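Local coordinates for protein fructose-bisphosphate aldolase (Plasmodium falciparum, PDB 4TR9) that belongs to the fructose-bisphosphate aldolase family of TIM-barrel enzymes and is found here as an assembly of four chains, at residues A[73-78]-A[106-111]; A[116-121]-A[128-133]. One frame throughout, in Å; residues are numbered along the deposited sequence.

Contact 1: residues A[73-78]-A[106-111]; sequences KGLGKF and ENIIPG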
loop_
_atom_site.group_PDB
_atom_site.type_symbol
_atom_site.label_atom_id
_atom_site.label_comp_id
_atom_site.label_asym_id
_atom_site.label_seq_id
_atom_site.Cartn_x
_atom_site.Cartn_y
_atom_site.Cartn_z
ATOM N N LYS A 73 -6.791 -49.330 0.650
ATOM C CA LYS A 73 -7.285 -49.682 -0.676
ATOM C C LYS A 73 -8.636 -49.032 -0.954
ATOM O O LYS A 73 -9.629 -49.331 -0.291
ATOM C CB LYS A 73 -7.388 -51.203 -0.820
ATOM C CG LYS A 73 -6.044 -51.917 -0.797
ATOM C CD LYS A 73 -6.207 -53.429 -0.883
ATOM C CE LYS A 73 -6.772 -54.008 0.406
ATOM N NZ LYS A 73 -5.833 -53.842 1.552
ATOM N N GLY A 74 -8.664 -48.135 -1.936
ATOM C CA GLY A 74 -9.891 -47.468 -2.328
ATOM C C GLY A 74 -9.987 -46.041 -1.824
ATOM O O GLY A 74 -11.030 -45.398 -1.950
ATOM N N LEU A 75 -8.894 -45.543 -1.255
ATOM C CA LEU A 75 -8.860 -44.192 -0.707
ATOM C C LEU A 75 -8.868 -43.142 -1.815
ATOM O O LEU A 75 -9.306 -42.010 -1.608
ATOM C CB LEU A 75 -7.626 -44.008 0.181
ATOM C CG LEU A 75 -7.532 -42.691 0.956
ATOM C CD1 LEU A 75 -8.658 -42.586 1.973
ATOM C CD2 LEU A 75 -6.176 -42.552 1.631
ATOM N N GLY A 76 -8.385 -43.528 -2.991
ATOM C CA GLY A 76 -8.266 -42.612 -4.112
ATOM C C GLY A 76 -9.591 -42.139 -4.675
ATOM O O GLY A 76 -9.638 -41.181 -5.447
ATOM N N LYS A 77 -10.672 -42.812 -4.293
ATOM C CA LYS A 77 -12.002 -42.441 -4.759
ATOM C C LYS A 77 -12.466 -41.141 -4.111
ATOM O O LYS A 77 -13.246 -40.388 -4.697
ATOM C CB LYS A 77 -13.002 -43.564 -4.470
ATOM C CG LYS A 77 -14.388 -43.329 -5.050
ATOM C CD LYS A 77 -15.318 -44.498 -4.770
ATOM C CE LYS A 77 -16.697 -44.259 -5.365
ATOM N NZ LYS A 77 -17.621 -45.396 -5.107
ATOM N N PHE A 78 -11.974 -40.871 -2.906
ATOM C CA PHE A 78 -12.398 -39.691 -2.160
ATOM C C PHE A 78 -11.250 -38.718 -1.903
ATOM O O PHE A 78 -11.476 -37.555 -1.572
ATOM C CB PHE A 78 -13.029 -40.106 -0.830
ATOM C CG PHE A 78 -14.016 -41.231 -0.952
ATOM C CD1 PHE A 78 -15.217 -41.048 -1.614
ATOM C CD2 PHE A 78 -13.742 -42.471 -0.400
ATOM C CE1 PHE A 78 -16.127 -42.081 -1.728
ATOM C CE2 PHE A 78 -14.648 -43.509 -0.509
ATOM C CZ PHE A 78 -15.842 -43.312 -1.174
ATOM N N GLU A 106 -2.687 -45.468 -5.640
ATOM C CA GLU A 106 -4.065 -45.105 -5.333
ATOM C C GLU A 106 -4.478 -43.782 -5.969
ATOM O O GLU A 106 -5.434 -43.150 -5.518
ATOM C CB GLU A 106 -4.268 -45.035 -3.818
ATOM C CG GLU A 106 -4.669 -46.356 -3.185
ATOM C CD GLU A 106 -6.099 -46.745 -3.512
ATOM O OE1 GLU A 106 -6.885 -45.856 -3.905
ATOM O OE2 GLU A 106 -6.436 -47.939 -3.376
ATOM N N ASN A 107 -3.755 -43.372 -7.010
ATOM C CA ASN A 107 -4.063 -42.149 -7.752
ATOM C C ASN A 107 -4.040 -40.912 -6.853
ATOM O O ASN A 107 -4.738 -39.930 -7.105
ATOM C CB ASN A 107 -5.424 -42.282 -8.449
ATOM C CG ASN A 107 -5.650 -41.223 -9.515
ATOM O OD1 ASN A 107 -4.701 -40.674 -10.075
ATOM N ND2 ASN A 107 -6.915 -40.928 -9.795
ATOM N N ILE A 108 -3.231 -40.964 -5.800
ATOM C CA ILE A 108 -3.145 -39.860 -4.852
ATOM C C ILE A 108 -1.870 -39.047 -5.060
ATOM O O ILE A 108 -0.766 -39.593 -5.067
ATOM C CB ILE A 108 -3.199 -40.361 -3.396
ATOM C CG1 ILE A 108 -4.493 -41.140 -3.150
ATOM C CG2 ILE A 108 -3.090 -39.196 -2.425
ATOM C CD1 ILE A 108 -4.638 -41.656 -1.735
ATOM N N ILE A 109 -2.034 -37.739 -5.231
ATOM C CA ILE A 109 -0.910 -36.841 -5.463
ATOM C C ILE A 109 -0.194 -36.488 -4.162
ATOM O O ILE A 109 -0.809 -35.970 -3.232
ATOM C CB ILE A 109 -1.367 -35.540 -6.146
ATOM C CG1 ILE A 109 -2.107 -35.851 -7.448
ATOM C CG2 ILE A 109 -0.182 -34.631 -6.411
ATOM C CD1 ILE A 109 -2.646 -34.622 -8.145
ATOM N N PRO A 110 1.116 -36.771 -4.095
ATOM C CA PRO A 110 1.935 -36.458 -2.919
ATOM C C PRO A 110 2.089 -34.956 -2.691
ATOM O O PRO A 110 2.368 -34.210 -3.631
ATOM C CB PRO A 110 3.289 -37.097 -3.252
ATOM C CG PRO A 110 2.992 -38.108 -4.313
ATOM C CD PRO A 110 1.876 -37.518 -5.110
ATOM N N GLY A 111 1.907 -34.525 -1.446
ATOM C CA GLY A 111 2.088 -33.132 -1.079
ATOM C C GLY A 111 3.084 -33.003 0.053
ATOM O O GLY A 111 3.352 -33.974 0.759
#

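Contact 2: residues A[116-121]-A[128-133]; sequences KGLVNI and KSTQGL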
loop_
_atom_site.group_PDB
_atom_site.type_symbol
_atom_site.label_atom_id
_atom_site.label_comp_id
_atom_site.label_asym_id
_atom_site.label_seq_id
_atom_site.Cartn_x
_atom_site.Cartn_y
_atom_site.Cartn_z
ATOM N N LYS A 116 8.433 -23.798 8.313
ATOM C CA LYS A 116 9.299 -24.155 9.434
ATOM C C LYS A 116 8.713 -23.748 10.783
ATOM O O LYS A 116 9.448 -23.557 11.752
ATOM C CB LYS A 116 10.679 -23.512 9.270
ATOM C CG LYS A 116 11.468 -23.987 8.062
ATOM C CD LYS A 116 12.812 -23.275 7.987
ATOM C CE LYS A 116 13.588 -23.673 6.742
ATOM N NZ LYS A 116 14.875 -22.930 6.633
ATOM N N GLY A 117 7.392 -23.610 10.846
ATOM C CA GLY A 117 6.731 -23.265 12.091
ATOM C C GLY A 117 6.491 -21.776 12.255
ATOM O O GLY A 117 6.733 -20.993 11.337
ATOM N N LEU A 118 6.021 -21.385 13.437
ATOM C CA LEU A 118 5.644 -19.998 13.694
ATOM C C LEU A 118 6.613 -19.285 14.630
ATOM O O LEU A 118 7.229 -19.903 15.499
ATOM C CB LEU A 118 4.232 -19.938 14.278
ATOM C CG LEU A 118 3.113 -20.561 13.444
ATOM C CD1 LEU A 118 1.791 -20.476 14.188
ATOM C CD2 LEU A 118 3.013 -19.883 12.087
ATOM N N VAL A 119 6.737 -17.974 14.444
ATOM C CA VAL A 119 7.571 -17.132 15.296
ATOM C C VAL A 119 6.855 -15.811 15.575
ATOM O O VAL A 119 6.277 -15.212 14.667
ATOM C CB VAL A 119 8.951 -16.853 14.650
ATOM C CG1 VAL A 119 9.690 -15.756 15.400
ATOM C CG2 VAL A 119 9.787 -18.122 14.605
ATOM N N ASN A 120 6.883 -15.373 16.831
ATOM C CA ASN A 120 6.260 -14.112 17.225
ATOM C C ASN A 120 6.790 -12.918 16.442
ATOM O O ASN A 120 7.987 -12.820 16.175
ATOM C CB ASN A 120 6.462 -13.863 18.721
ATOM C CG ASN A 120 5.570 -14.731 19.583
ATOM O OD1 ASN A 120 4.426 -15.009 19.230
ATOM N ND2 ASN A 120 6.091 -15.162 20.727
ATOM N N ILE A 121 5.890 -12.014 16.071
ATOM C CA ILE A 121 6.282 -10.763 15.436
ATOM C C ILE A 121 6.599 -9.725 16.502
ATOM O O ILE A 121 5.779 -9.475 17.385
ATOM C CB ILE A 121 5.181 -10.213 14.509
ATOM C CG1 ILE A 121 4.839 -11.224 13.415
ATOM C CG2 ILE A 121 5.614 -8.892 13.893
ATOM C CD1 ILE A 121 3.749 -10.754 12.474
ATOM N N LYS A 128 1.701 -14.246 15.314
ATOM C CA LYS A 128 2.679 -15.159 14.735
ATOM C C LYS A 128 3.092 -14.825 13.304
ATOM O O LYS A 128 2.345 -14.202 12.549
ATOM C CB LYS A 128 2.136 -16.589 14.779
ATOM C CG LYS A 128 1.683 -17.037 16.158
ATOM C CD LYS A 128 2.819 -16.962 17.160
ATOM C CE LYS A 128 2.370 -17.413 18.539
ATOM N NZ LYS A 128 3.474 -17.319 19.535
ATOM N N SER A 129 4.297 -15.259 12.949
ATOM C CA SER A 129 4.799 -15.188 11.582
ATOM C C SER A 129 5.437 -16.527 11.219
ATOM O O SER A 129 6.029 -17.186 12.073
ATOM C CB SER A 129 5.808 -14.050 11.427
ATOM O OG SER A 129 6.403 -14.064 10.142
ATOM N N THR A 130 5.317 -16.930 9.958
ATOM C CA THR A 130 5.800 -18.242 9.540
ATOM C C THR A 130 7.163 -18.168 8.851
ATOM O O THR A 130 7.385 -17.327 7.981
ATOM C CB THR A 130 4.800 -18.927 8.591
ATOM O OG1 THR A 130 3.467 -18.523 8.924
ATOM C CG2 THR A 130 4.908 -20.434 8.711
ATOM N N GLN A 131 8.069 -19.058 9.247
ATOM C CA GLN A 131 9.404 -19.105 8.663
ATOM C C GLN A 131 9.548 -20.278 7.699
ATOM O O GLN A 131 8.836 -21.275 7.813
ATOM C CB GLN A 131 10.464 -19.195 9.761
ATOM C CG GLN A 131 10.551 -17.961 10.641
ATOM C CD GLN A 131 11.678 -18.044 11.650
ATOM O OE1 GLN A 131 12.041 -19.129 12.104
ATOM N NE2 GLN A 131 12.242 -16.895 12.003
ATOM N N GLY A 132 10.466 -20.153 6.746
ATOM C CA GLY A 132 10.708 -21.220 5.790
ATOM C C GLY A 132 11.108 -20.759 4.402
ATOM O O GLY A 132 11.149 -21.558 3.466
ATOM N N LEU A 133 11.409 -19.472 4.262
ATOM C CA LEU A 133 11.785 -18.920 2.966
ATOM C C LEU A 133 13.238 -19.228 2.614
ATOM O O LEU A 133 13.580 -19.372 1.441
ATOM C CB LEU A 133 11.553 -17.407 2.941
ATOM C CG LEU A 133 10.094 -16.950 2.894
ATOM C CD1 LEU A 133 10.005 -15.433 2.909
ATOM C CD2 LEU A 133 9.402 -17.518 1.665
#

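Contact 1: residues A[73-78]-A[106-111]
Successive turns at chi1 and chi2 (-72°) bend the Glu106 side chain so that its carboxylate meets the backbone of residues 73-78. Leu75, with CG anti to its backbone N, and Ile108, with CG1 beside its backbone N and CD1 fully extended beyond it, bring their methyl ends together nearby.

The polar part of the contact is a two-point grip. The N-H of Gly74 reaches Glu106 OE2 at 2.7 Å in a nearly straight bond (165°), while the N-H of Gly76 bonds to Glu106 OE1 at 2.9 Å with more bend (151°). Both donors come from above the carboxylate plane. Leu75 N lies between them along the chain, 3.3 Å from Glu106 OE1, but its direction is too poor for a bond. Glycine suits both donor positions: Gly74 adopts backbone angles that would press a CB against the carbonyl of Lys73, and at Gly76 a CB would point at the other segment and clash with Glu106 O, which instead meets Gly76 CA at 3.2 Å in a CA-H...O contact.

Beside this grip, Leu75 CD2 rests 3.8 Å from Ile108 CD1, the two branched chains crossing at about a right angle. Helices 327-346 and 99-105 each add an apolar neighbour, Leu334 on Leu75 and Leu103 on Ile108, extending the packing beyond the pair. The contact ties the turn before strand 79-84 to the lead-in of strand 109-113, its parallel neighbour in the barrel, at the end where both strands begin.

Because each carboxylate oxygen accepts one backbone N-H, the rotation of the Glu106 head group is fixed, and two converging donors would be expected to stabilise its negatively charged form.

Contact 2: residues A[116-121]-A[128-133]
Strands 118-120 and 128-130 run antiparallel with a marked twist, their directions 138° apart and their axes approaching to 4.2 Å. Val119 and Ser129 form the hydrogen-bonded pair: Val119 N to Ser129 O and Ser129 N to Val119 O both measure 2.6 Å. Leu118-Thr130 and Asn120-Lys128 flank it as non-hydrogen-bonded pairs. Further on, Gln131 N reaches Gly117 O at 3.1 Å, and Gln131 O takes its bond from Lys116 N, while Gly117 N is hydrogen-bonded to Asp115 OD1. At Gly117 and Gly132 a CB would be jammed against the preceding carbonyl O, of Lys116 and Gln131 respectively.

Lys128, bent at chi2, lies alongside Asn120, and its NZ donates a short hydrogen bond (2.5 Å) to Asn120 OD1 from above the amide carbonyl plane. Leu118 shares its sheet face with Thr130, its CD2 lying 3.5 Å from Thr130 OG1, a hydroxyl hydrogen-bonded to Arg154 O. On the face carrying Val119 and Ser129, Val119 CG2 lies 3.5 Å from Gln131 CD, the two side chains crossing obliquely. Ser129, small enough for Ile121 CG1 to pack 3.6 Å from its CB, hydrogen-bonds through OG to Glu173 OE2. Lys116 draws its aliphatic chain over Gly132 CA before NZ forms a salt bridge with Asp134 of the second subunit.

This is a two-stranded beta hairpin, inserted between strand 109-113 and helix 136-146 of the TIM barrel and contributing to a subunit interface.

How the contacts relate
Strand 109-113 connects the two contacts: contact 1 lies just ahead of its first residue, and contact 2 follows soon after its end, so they come in series along the chain. They sit on opposite sides of the chain's centre, with centres 31 Å apart and nearest atoms about 13 Å apart, and do not touch. Between them the strand carries Lys113 into the pocket that holds 38D. Contact 2 is the one near that pocket: the Leu118 side chain is about 7 Å from the ligand, and Thr130 holds the carbonyl of Arg154, itself a pocket residue. Contact 2 also meets the second subunit, whereas contact 1 lies at the other end of the barrel.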